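Local coordinates for protein glucoamylase (Thermoanaerobacterium thermosaccharolyticum, PDB 1LF6) that hydrolyses terminal alpha-1,4-linked glucose units from starch-type glucans, as a family 15 glucoamylase, probably working from the non-reducing ends and releasing beta-D-glucose, at residues 606-611 and 656-661; 614-619 and 664-669; 417-422 and 465-470. All blocks are in the same frame, centred on the assembly; numbering follows the deposited sequence.

Contact 1: 606-611 and 656-661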
loop_
_atom_site.group_PDB
_atom_site.type_symbol
_atom_site.label_atom_id
_atom_site.label_comp_id
_atom_site.label_asym_id
_atom_site.label_seq_id
_atom_site.Cartn_x
_atom_site.Cartn_y
_atom_site.Cartn_z
ATOM N N ARG A 606 -5.677 -1.089 -19.260
ATOM C CA ARG A 606 -6.450 -1.114 -20.500
ATOM C C ARG A 606 -6.427 0.276 -21.126
ATOM O O ARG A 606 -6.351 0.422 -22.348
ATOM C CB ARG A 606 -7.908 -1.522 -20.252
ATOM C CG ARG A 606 -8.814 -1.255 -21.452
ATOM C CD ARG A 606 -8.421 -2.084 -22.693
ATOM N NE ARG A 606 -8.958 -3.432 -22.597
ATOM C CZ ARG A 606 -9.917 -3.919 -23.376
ATOM N NH1 ARG A 606 -10.336 -5.159 -23.196
ATOM N NH2 ARG A 606 -10.438 -3.190 -24.351
ATOM N N GLY A 607 -6.513 1.295 -20.277
ATOM C CA GLY A 607 -6.488 2.663 -20.760
ATOM C C GLY A 607 -5.177 2.931 -21.468
ATOM O O GLY A 607 -5.141 3.591 -22.504
ATOM N N MET A 608 -4.090 2.409 -20.907
ATOM C CA MET A 608 -2.780 2.594 -21.504
ATOM C C MET A 608 -2.730 1.893 -22.852
ATOM O O MET A 608 -2.124 2.399 -23.805
ATOM C CB MET A 608 -1.688 2.065 -20.573
ATOM C CG MET A 608 -1.431 2.958 -19.378
ATOM S SD MET A 608 -0.939 4.654 -19.841
ATOM C CE MET A 608 0.747 4.402 -20.347
ATOM N N TYR A 609 -3.369 0.731 -22.953
ATOM C CA TYR A 609 -3.385 0.037 -24.236
ATOM C C TYR A 609 -4.174 0.862 -25.251
ATOM O O TYR A 609 -3.770 0.987 -26.406
ATOM C CB TYR A 609 -4.022 -1.352 -24.122
ATOM C CG TYR A 609 -4.488 -1.859 -25.471
ATOM C CD1 TYR A 609 -5.809 -1.688 -25.882
ATOM C CD2 TYR A 609 -3.584 -2.421 -26.378
ATOM C CE1 TYR A 609 -6.223 -2.053 -27.166
ATOM C CE2 TYR A 609 -3.983 -2.790 -27.663
ATOM C CZ TYR A 609 -5.307 -2.600 -28.053
ATOM O OH TYR A 609 -5.712 -2.939 -29.327
ATOM N N GLU A 610 -5.297 1.422 -24.818
ATOM C CA GLU A 610 -6.121 2.216 -25.714
ATOM C C GLU A 610 -5.324 3.374 -26.310
ATOM O O GLU A 610 -5.481 3.691 -27.488
ATOM C CB GLU A 610 -7.367 2.719 -24.984
ATOM C CG GLU A 610 -8.347 1.604 -24.598
ATOM C CD GLU A 610 -8.885 0.832 -25.804
ATOM O OE1 GLU A 610 -9.261 1.481 -26.799
ATOM O OE2 GLU A 610 -8.949 -0.417 -25.752
ATOM N N ILE A 611 -4.462 3.995 -25.510
ATOM C CA ILE A 611 -3.638 5.088 -26.004
ATOM C C ILE A 611 -2.731 4.544 -27.105
ATOM O O ILE A 611 -2.590 5.155 -28.169
ATOM C CB ILE A 611 -2.769 5.705 -24.880
ATOM C CG1 ILE A 611 -3.676 6.400 -23.851
ATOM C CG2 ILE A 611 -1.771 6.708 -25.473
ATOM C CD1 ILE A 611 -2.928 7.035 -22.693
ATOM N N HIS A 656 -1.825 3.376 -8.012
ATOM C CA HIS A 656 -1.675 4.825 -8.010
ATOM C C HIS A 656 -0.629 5.227 -9.038
ATOM O O HIS A 656 -0.756 6.259 -9.696
ATOM C CB HIS A 656 -1.295 5.315 -6.612
ATOM C CG HIS A 656 -2.473 5.480 -5.703
ATOM N ND1 HIS A 656 -3.353 6.536 -5.817
ATOM C CD2 HIS A 656 -2.970 4.682 -4.729
ATOM C CE1 HIS A 656 -4.344 6.378 -4.956
ATOM N NE2 HIS A 656 -4.136 5.260 -4.284
ATOM N N ALA A 657 0.400 4.396 -9.180
ATOM C CA ALA A 657 1.456 4.652 -10.145
ATOM C C ALA A 657 0.851 4.535 -11.540
ATOM O O ALA A 657 1.143 5.339 -12.431
ATOM C CB ALA A 657 2.591 3.642 -9.965
ATOM N N GLU A 658 -0.009 3.537 -11.723
ATOM C CA GLU A 658 -0.657 3.333 -13.010
ATOM C C GLU A 658 -1.548 4.534 -13.323
ATOM O O GLU A 658 -1.586 4.989 -14.461
ATOM C CB GLU A 658 -1.498 2.054 -12.993
ATOM C CG GLU A 658 -2.075 1.661 -14.356
ATOM C CD GLU A 658 -1.011 1.211 -15.349
ATOM O OE1 GLU A 658 0.164 1.074 -14.951
ATOM O OE2 GLU A 658 -1.358 0.987 -16.529
ATOM N N TYR A 659 -2.267 5.048 -12.322
ATOM C CA TYR A 659 -3.129 6.205 -12.559
ATOM C C TYR A 659 -2.305 7.409 -13.003
ATOM O O TYR A 659 -2.673 8.107 -13.946
ATOM C CB TYR A 659 -3.941 6.591 -11.311
ATOM C CG TYR A 659 -4.663 7.912 -11.503
ATOM C CD1 TYR A 659 -4.070 9.117 -11.117
ATOM C CD2 TYR A 659 -5.885 7.970 -12.173
ATOM C CE1 TYR A 659 -4.669 10.343 -11.403
ATOM C CE2 TYR A 659 -6.492 9.194 -12.465
ATOM C CZ TYR A 659 -5.875 10.373 -12.079
ATOM O OH TYR A 659 -6.454 11.583 -12.383
ATOM N N VAL A 660 -1.198 7.653 -12.316
ATOM C CA VAL A 660 -0.324 8.773 -12.659
ATOM C C VAL A 660 0.150 8.662 -14.108
ATOM O O VAL A 660 0.039 9.614 -14.879
ATOM C CB VAL A 660 0.903 8.818 -11.720
ATOM C CG1 VAL A 660 1.924 9.838 -12.217
ATOM C CG2 VAL A 660 0.454 9.179 -10.325
ATOM N N ILE A 661 0.666 7.492 -14.475
ATOM C CA ILE A 661 1.163 7.271 -15.828
ATOM C C ILE A 661 0.060 7.383 -16.881
ATOM O O ILE A 661 0.287 7.911 -17.972
ATOM C CB ILE A 661 1.866 5.890 -15.923
ATOM C CG1 ILE A 661 3.153 5.923 -15.091
ATOM C CG2 ILE A 661 2.187 5.548 -17.369
ATOM C CD1 ILE A 661 3.758 4.561 -14.813
#

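Contact 2: 614-619 and 664-669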
loop_
_atom_site.group_PDB
_atom_site.type_symbol
_atom_site.label_atom_id
_atom_site.label_comp_id
_atom_site.label_asym_id
_atom_site.label_seq_id
_atom_site.Cartn_x
_atom_site.Cartn_y
_atom_site.Cartn_z
ATOM N N GLY A 614 -4.165 4.410 -30.323
ATOM C CA GLY A 614 -4.564 5.694 -30.874
ATOM C C GLY A 614 -5.969 6.158 -30.519
ATOM O O GLY A 614 -6.579 6.934 -31.258
ATOM N N LYS A 615 -6.492 5.697 -29.388
ATOM C CA LYS A 615 -7.835 6.091 -28.986
ATOM C C LYS A 615 -7.839 6.892 -27.696
ATOM O O LYS A 615 -6.853 6.900 -26.958
ATOM C CB LYS A 615 -8.720 4.856 -28.833
ATOM C CG LYS A 615 -8.706 3.974 -30.057
ATOM C CD LYS A 615 -9.845 2.980 -30.047
ATOM C CE LYS A 615 -9.754 2.086 -31.265
ATOM N NZ LYS A 615 -9.625 2.891 -32.512
ATOM N N ASP A 616 -8.956 7.561 -27.426
ATOM C CA ASP A 616 -9.083 8.377 -26.220
ATOM C C ASP A 616 -9.128 7.459 -25.008
ATOM O O ASP A 616 -9.822 6.442 -25.016
ATOM C CB ASP A 616 -10.364 9.222 -26.283
ATOM C CG ASP A 616 -10.407 10.301 -25.211
ATOM O OD1 ASP A 616 -11.499 10.861 -24.976
ATOM O OD2 ASP A 616 -9.352 10.601 -24.610
ATOM N N ALA A 617 -8.388 7.818 -23.966
ATOM C CA ALA A 617 -8.348 7.016 -22.756
ATOM C C ALA A 617 -9.010 7.730 -21.580
ATOM O O ALA A 617 -9.034 7.212 -20.460
ATOM C CB ALA A 617 -6.906 6.682 -22.413
ATOM N N THR A 618 -9.557 8.913 -21.841
ATOM C CA THR A 618 -10.214 9.701 -20.800
ATOM C C THR A 618 -11.199 8.892 -19.951
ATOM O O THR A 618 -11.197 8.993 -18.728
ATOM C CB THR A 618 -10.930 10.931 -21.410
ATOM O OG1 THR A 618 -9.968 11.730 -22.108
ATOM C CG2 THR A 618 -11.579 11.781 -20.316
ATOM N N PRO A 619 -12.053 8.071 -20.584
ATOM C CA PRO A 619 -12.997 7.290 -19.776
ATOM C C PRO A 619 -12.306 6.344 -18.786
ATOM O O PRO A 619 -12.867 6.017 -17.742
ATOM C CB PRO A 619 -13.831 6.552 -20.825
ATOM C CG PRO A 619 -12.947 6.519 -22.025
ATOM C CD PRO A 619 -12.296 7.863 -22.020
ATOM N N ALA A 664 -1.087 11.174 -17.208
ATOM C CA ALA A 664 -0.089 11.903 -17.987
ATOM C C ALA A 664 -0.051 11.443 -19.446
ATOM O O ALA A 664 0.066 12.260 -20.365
ATOM C CB ALA A 664 1.288 11.723 -17.346
ATOM N N SER A 665 -0.146 10.131 -19.655
ATOM C CA SER A 665 -0.114 9.580 -21.006
ATOM C C SER A 665 -1.313 10.048 -21.820
ATOM O O SER A 665 -1.186 10.326 -23.009
ATOM C CB SER A 665 -0.087 8.042 -20.968
ATOM O OG SER A 665 1.115 7.561 -20.386
ATOM N N ASN A 666 -2.474 10.134 -21.180
ATOM C CA ASN A 666 -3.682 10.569 -21.870
ATOM C C ASN A 666 -3.584 12.038 -22.285
ATOM O O ASN A 666 -4.284 12.476 -23.193
ATOM C CB ASN A 666 -4.905 10.364 -20.975
ATOM C CG ASN A 666 -6.217 10.638 -21.699
ATOM O OD1 ASN A 666 -7.074 11.372 -21.197
ATOM N ND2 ASN A 666 -6.386 10.040 -22.874
ATOM N N ILE A 667 -2.718 12.794 -21.615
ATOM C CA ILE A 667 -2.538 14.203 -21.939
ATOM C C ILE A 667 -1.533 14.362 -23.084
ATOM O O ILE A 667 -1.749 15.172 -23.988
ATOM C CB ILE A 667 -2.065 15.012 -20.702
ATOM C CG1 ILE A 667 -3.198 15.104 -19.680
ATOM C CG2 ILE A 667 -1.625 16.413 -21.120
ATOM C CD1 ILE A 667 -2.774 15.640 -18.325
ATOM N N GLU A 668 -0.452 13.583 -23.047
ATOM C CA GLU A 668 0.580 13.621 -24.088
ATOM C C GLU A 668 0.145 12.862 -25.337
ATOM O O GLU A 668 0.696 13.066 -26.416
ATOM C CB GLU A 668 1.891 12.979 -23.612
ATOM C CG GLU A 668 2.707 13.778 -22.628
ATOM C CD GLU A 668 3.048 15.167 -23.121
ATOM O OE1 GLU A 668 3.968 15.320 -23.959
ATOM O OE2 GLU A 668 2.380 16.113 -22.660
ATOM N N HIS A 669 -0.826 11.969 -25.176
ATOM C CA HIS A 669 -1.324 11.156 -26.276
ATOM C C HIS A 669 -0.312 10.077 -26.665
ATOM O O HIS A 669 -0.174 9.736 -27.840
ATOM C CB HIS A 669 -1.649 12.033 -27.489
ATOM C CG HIS A 669 -2.666 13.091 -27.208
ATOM N ND1 HIS A 669 -3.911 12.806 -26.686
ATOM C CD2 HIS A 669 -2.625 14.434 -27.370
ATOM C CE1 HIS A 669 -4.591 13.929 -26.540
ATOM N NE2 HIS A 669 -3.833 14.932 -26.948
#

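Contact 3: 417-422 and 465-470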
loop_
_atom_site.group_PDB
_atom_site.type_symbol
_atom_site.label_atom_id
_atom_site.label_comp_id
_atom_site.label_asym_id
_atom_site.label_seq_id
_atom_site.Cartn_x
_atom_site.Cartn_y
_atom_site.Cartn_z
ATOM N N LEU A 417 24.445 -4.583 -12.171
ATOM C CA LEU A 417 23.014 -4.852 -12.302
ATOM C C LEU A 417 22.573 -5.506 -13.612
ATOM O O LEU A 417 22.017 -6.607 -13.615
ATOM C CB LEU A 417 22.243 -3.541 -12.108
ATOM C CG LEU A 417 20.710 -3.510 -12.013
ATOM C CD1 LEU A 417 20.064 -3.929 -13.334
ATOM C CD2 LEU A 417 20.271 -4.416 -10.883
ATOM N N VAL A 418 22.822 -4.822 -14.720
ATOM C CA VAL A 418 22.411 -5.300 -16.033
ATOM C C VAL A 418 22.979 -6.642 -16.466
ATOM O O VAL A 418 22.220 -7.568 -16.762
ATOM C CB VAL A 418 22.724 -4.242 -17.115
ATOM C CG1 VAL A 418 22.297 -4.745 -18.484
ATOM C CG2 VAL A 418 22.006 -2.929 -16.773
ATOM N N LYS A 419 24.302 -6.761 -16.501
ATOM C CA LYS A 419 24.922 -8.008 -16.932
ATOM C C LYS A 419 24.526 -9.220 -16.086
ATOM O O LYS A 419 24.141 -10.253 -16.627
ATOM C CB LYS A 419 26.449 -7.856 -16.976
ATOM C CG LYS A 419 27.192 -9.109 -17.408
ATOM C CD LYS A 419 28.545 -8.753 -18.025
ATOM C CE LYS A 419 29.466 -9.960 -18.082
ATOM N NZ LYS A 419 28.817 -11.152 -18.689
ATOM N N PRO A 420 24.613 -9.118 -14.751
ATOM C CA PRO A 420 24.220 -10.302 -13.974
ATOM C C PRO A 420 22.761 -10.735 -14.186
ATOM O O PRO A 420 22.469 -11.930 -14.268
ATOM C CB PRO A 420 24.520 -9.893 -12.529
ATOM C CG PRO A 420 24.509 -8.383 -12.569
ATOM C CD PRO A 420 25.162 -8.065 -13.882
ATOM N N LEU A 421 21.849 -9.772 -14.289
ATOM C CA LEU A 421 20.441 -10.105 -14.494
ATOM C C LEU A 421 20.194 -10.632 -15.900
ATOM O O LEU A 421 19.430 -11.579 -16.086
ATOM C CB LEU A 421 19.550 -8.888 -14.224
ATOM C CG LEU A 421 19.444 -8.458 -12.760
ATOM C CD1 LEU A 421 18.548 -7.235 -12.658
ATOM C CD2 LEU A 421 18.884 -9.613 -11.914
ATOM N N ALA A 422 20.839 -10.019 -16.890
ATOM C CA ALA A 422 20.681 -10.453 -18.268
ATOM C C ALA A 422 21.197 -11.881 -18.420
ATOM O O ALA A 422 20.557 -12.715 -19.064
ATOM C CB ALA A 422 21.434 -9.515 -19.213
ATOM N N ASN A 465 28.597 0.364 -23.020
ATOM C CA ASN A 465 29.786 -0.024 -22.273
ATOM C C ASN A 465 30.794 -0.719 -23.185
ATOM O O ASN A 465 31.798 -1.268 -22.728
ATOM C CB ASN A 465 29.381 -0.943 -21.119
ATOM C CG ASN A 465 28.705 -0.189 -19.991
ATOM O OD1 ASN A 465 29.365 0.292 -19.070
ATOM N ND2 ASN A 465 27.384 -0.064 -20.066
ATOM N N LYS A 466 30.505 -0.688 -24.481
ATOM C CA LYS A 466 31.362 -1.292 -25.496
ATOM C C LYS A 466 31.554 -2.801 -25.351
ATOM O O LYS A 466 32.567 -3.347 -25.782
ATOM C CB LYS A 466 32.720 -0.582 -25.518
ATOM C CG LYS A 466 32.627 0.889 -25.909
ATOM C CD LYS A 466 33.995 1.557 -25.915
ATOM C CE LYS A 466 33.900 3.014 -26.352
ATOM N NZ LYS A 466 35.234 3.682 -26.338
ATOM N N ASP A 467 30.578 -3.470 -24.746
ATOM C CA ASP A 467 30.628 -4.920 -24.582
ATOM C C ASP A 467 29.798 -5.490 -25.728
ATOM O O ASP A 467 28.726 -6.065 -25.522
ATOM C CB ASP A 467 30.018 -5.334 -23.241
ATOM C CG ASP A 467 30.104 -6.825 -23.001
ATOM O OD1 ASP A 467 30.414 -7.562 -23.958
ATOM O OD2 ASP A 467 29.854 -7.263 -21.859
ATOM N N TYR A 468 30.303 -5.315 -26.942
ATOM C CA TYR A 468 29.606 -5.766 -28.137
ATOM C C TYR A 468 29.303 -7.258 -28.168
ATOM O O TYR A 468 28.307 -7.676 -28.759
ATOM C CB TYR A 468 30.399 -5.354 -29.375
ATOM C CG TYR A 468 30.766 -3.888 -29.365
ATOM C CD1 TYR A 468 31.932 -3.446 -28.741
ATOM C CD2 TYR A 468 29.927 -2.937 -29.942
ATOM C CE1 TYR A 468 32.252 -2.092 -28.691
ATOM C CE2 TYR A 468 30.236 -1.580 -29.897
ATOM C CZ TYR A 468 31.398 -1.164 -29.271
ATOM O OH TYR A 468 31.704 0.177 -29.227
ATOM N N GLU A 469 30.154 -8.059 -27.538
ATOM C CA GLU A 469 29.932 -9.499 -27.503
ATOM C C GLU A 469 28.633 -9.807 -26.760
ATOM O O GLU A 469 27.786 -10.551 -27.251
ATOM C CB GLU A 469 31.098 -10.211 -26.816
ATOM C CG GLU A 469 32.391 -10.213 -27.617
ATOM C CD GLU A 469 33.474 -11.065 -26.973
ATOM O OE1 GLU A 469 34.575 -11.171 -27.556
ATOM O OE2 GLU A 469 33.223 -11.629 -25.885
ATOM N N SER A 470 28.480 -9.233 -25.572
ATOM C CA SER A 470 27.276 -9.450 -24.780
ATOM C C SER A 470 26.071 -8.824 -25.478
ATOM O O SER A 470 24.985 -9.400 -25.498
ATOM C CB SER A 470 27.439 -8.839 -23.383
ATOM O OG SER A 470 28.433 -9.521 -22.636
#

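Contact 1: 606-611 and 656-661
Met608 meets two side chains of the other helix, the methyl branch of Ile661 and the carboxylate of Glu658. The apolar part is a methyl-to-methyl touch: Met608 CE lies 3.5 Å from Ile661 CG2. The two side chains cross at about a right angle. Met608 is bent at both chi2 (-59°) and chi3 (-76°), which folds its methyl end round onto Ile661. Its sulfur is looser, with SD 4.0 Å from Ile661 O. Ile661 answers with CG2 alone, while its CG1 branch takes no part.

Both segments are helical, one on helix 600-612 and the other on helix 653-668, and the residues that touch are buried. They belong to the catalytic (alpha/alpha) barrel of helical hairpins. Met608 CA and Ile661 CA are 8.3 Å apart, and Met608 and Glu658 reach across this spacing.

The polar part is a carboxylate against a methylene. Glu658 OE2 approaches Met608 CG at 3.5 Å. Glu658 sends CG anti to its own N (chi1 -173°) and bends at chi2, bringing the carboxylate up to the methionine. OE2 also forms a salt bridge with Arg541 NH2, outside both segments, which probably balances the buried charge.

Contact 2: 614-619 and 664-669
An Asx turn at Asp616, which leads into helix 618-627, rests against Asn666 in the last turn of helix 653-668. The backbones come close here: Ala617 CA and Asn666 CA are 5.9 Å apart. Asn666 points at the turn and meets Asp616, Ala617 and Thr618 with its amide end. Its CG stands anti to the backbone N (chi1 -173°), which carries the amide out from the helix and across to the turn.

The amide of Asn666 is probably turned over in the model, so its O and N cannot be told apart with confidence. As deposited, Asn666 OD1 lies 3.1 Å from Thr618 OG1. On the other arm, Asn666 ND2 lies 3.2 Å from Ala617 N, and the methyl group of Ala617 packs beside the same arm. The carboxylate of Asp616 is close too, its plane only 19° from that of the amide. Thr618 instead crosses Asn666 at about a right angle.

The turn is held by its own bonds. Thr618 OG1 donates to Asp616 OD2 at 2.8 Å, on the syn side and 23° out of the carboxylate plane. Thr618 N gives the same oxygen a weak capping bond of 3.2 Å. Asp616 OD2 thus takes two bonds from one residue.

Ala617 also touches Ile611, so the turn reaches back to the preceding helix, 600-612. That helix ends in a Schellman motif with Gly614, at positive phi, as its C-prime residue. At the end of helix 653-668, His669 is the first residue to leave helical angles, with positive phi. The whole is a tight link between consecutive helices, a Schellman C-cap followed by an Asx turn, packed on the end of another helix at the rim of an (alpha/alpha) barrel.

Contact 3: 417-422 and 465-470
Lys419, on helix 414-428, faces Ser470 and Asp467 at the start of helix 468-489, with Lys419 CA and Ser470 CA 8.3 Å apart. The helix of Lys419 is kinked at Pro420, whose N has no bond to the turn before.

The lysine chain is nearly straight from chi1 (180°) to chi3 and turns only at chi4. It passes alongside the Asp467-Ser470 pair, with its CD near the carboxylate and its NZ near the serine hydroxyl. Lys419 CD comes within 4.3 Å of Asp467 OD2, and Lys419 NZ within 4.3 Å of Ser470 OG. The touch is therefore light. The ammonium, NZ, stays 5.1 Å from Asp467 OD2, too far for a salt bridge. Its partner is Asp423, one turn further along its own helix. The nearby carboxylate of Asp467 may still add some attraction at long range.

The segment 465-470 is a tight link between two consecutive helices of the (alpha/alpha) barrel. Helix 445-464 ends in a Schellman motif with Lys466, at positive phi, as its C-prime residue. The next helix begins at once, with Asp467 as its N-cap.

Asp467 grips Ser470 with both carboxylate oxygens. Ser470 N gives OD1 of Asp467 a capping bond of 3.0 Å with an N-H...O angle of 163°. Ser470 OG donates to OD2 of Asp467 at 2.8 Å. Both donors sit out of the carboxylate plane, the amide N more so. These two bonds fix the rotation of the carboxylate. Tyr414 OH gives OD2 a further hydrogen bond. Tyr414 thus ties the start of helix 414-428 to the 465-470 link, where it also touches Asn465 and Ser470.

Overall arrangement
Contacts 1 and 2 are neighbours, with centres 9 Å apart. They share helix 653-668, and their other segments follow each other along the chain, so the segments alternate in sequence. They touch directly: Met608 CE is 3.2 Å from Ser665 OG, and Ile611 CD1 is 3.5 Å from Ser665 CB. Contact 1 is buried, while contact 2 is nearer the surface. Contact 3 stands apart. Its centre is about 31 Å from that of contact 1 and about 35 Å from that of contact 2, and it closes earlier in the chain. All three lie away from the probable catalytic pair, Glu435 and Glu438, and from Trp325, the probable substrate-binding residue.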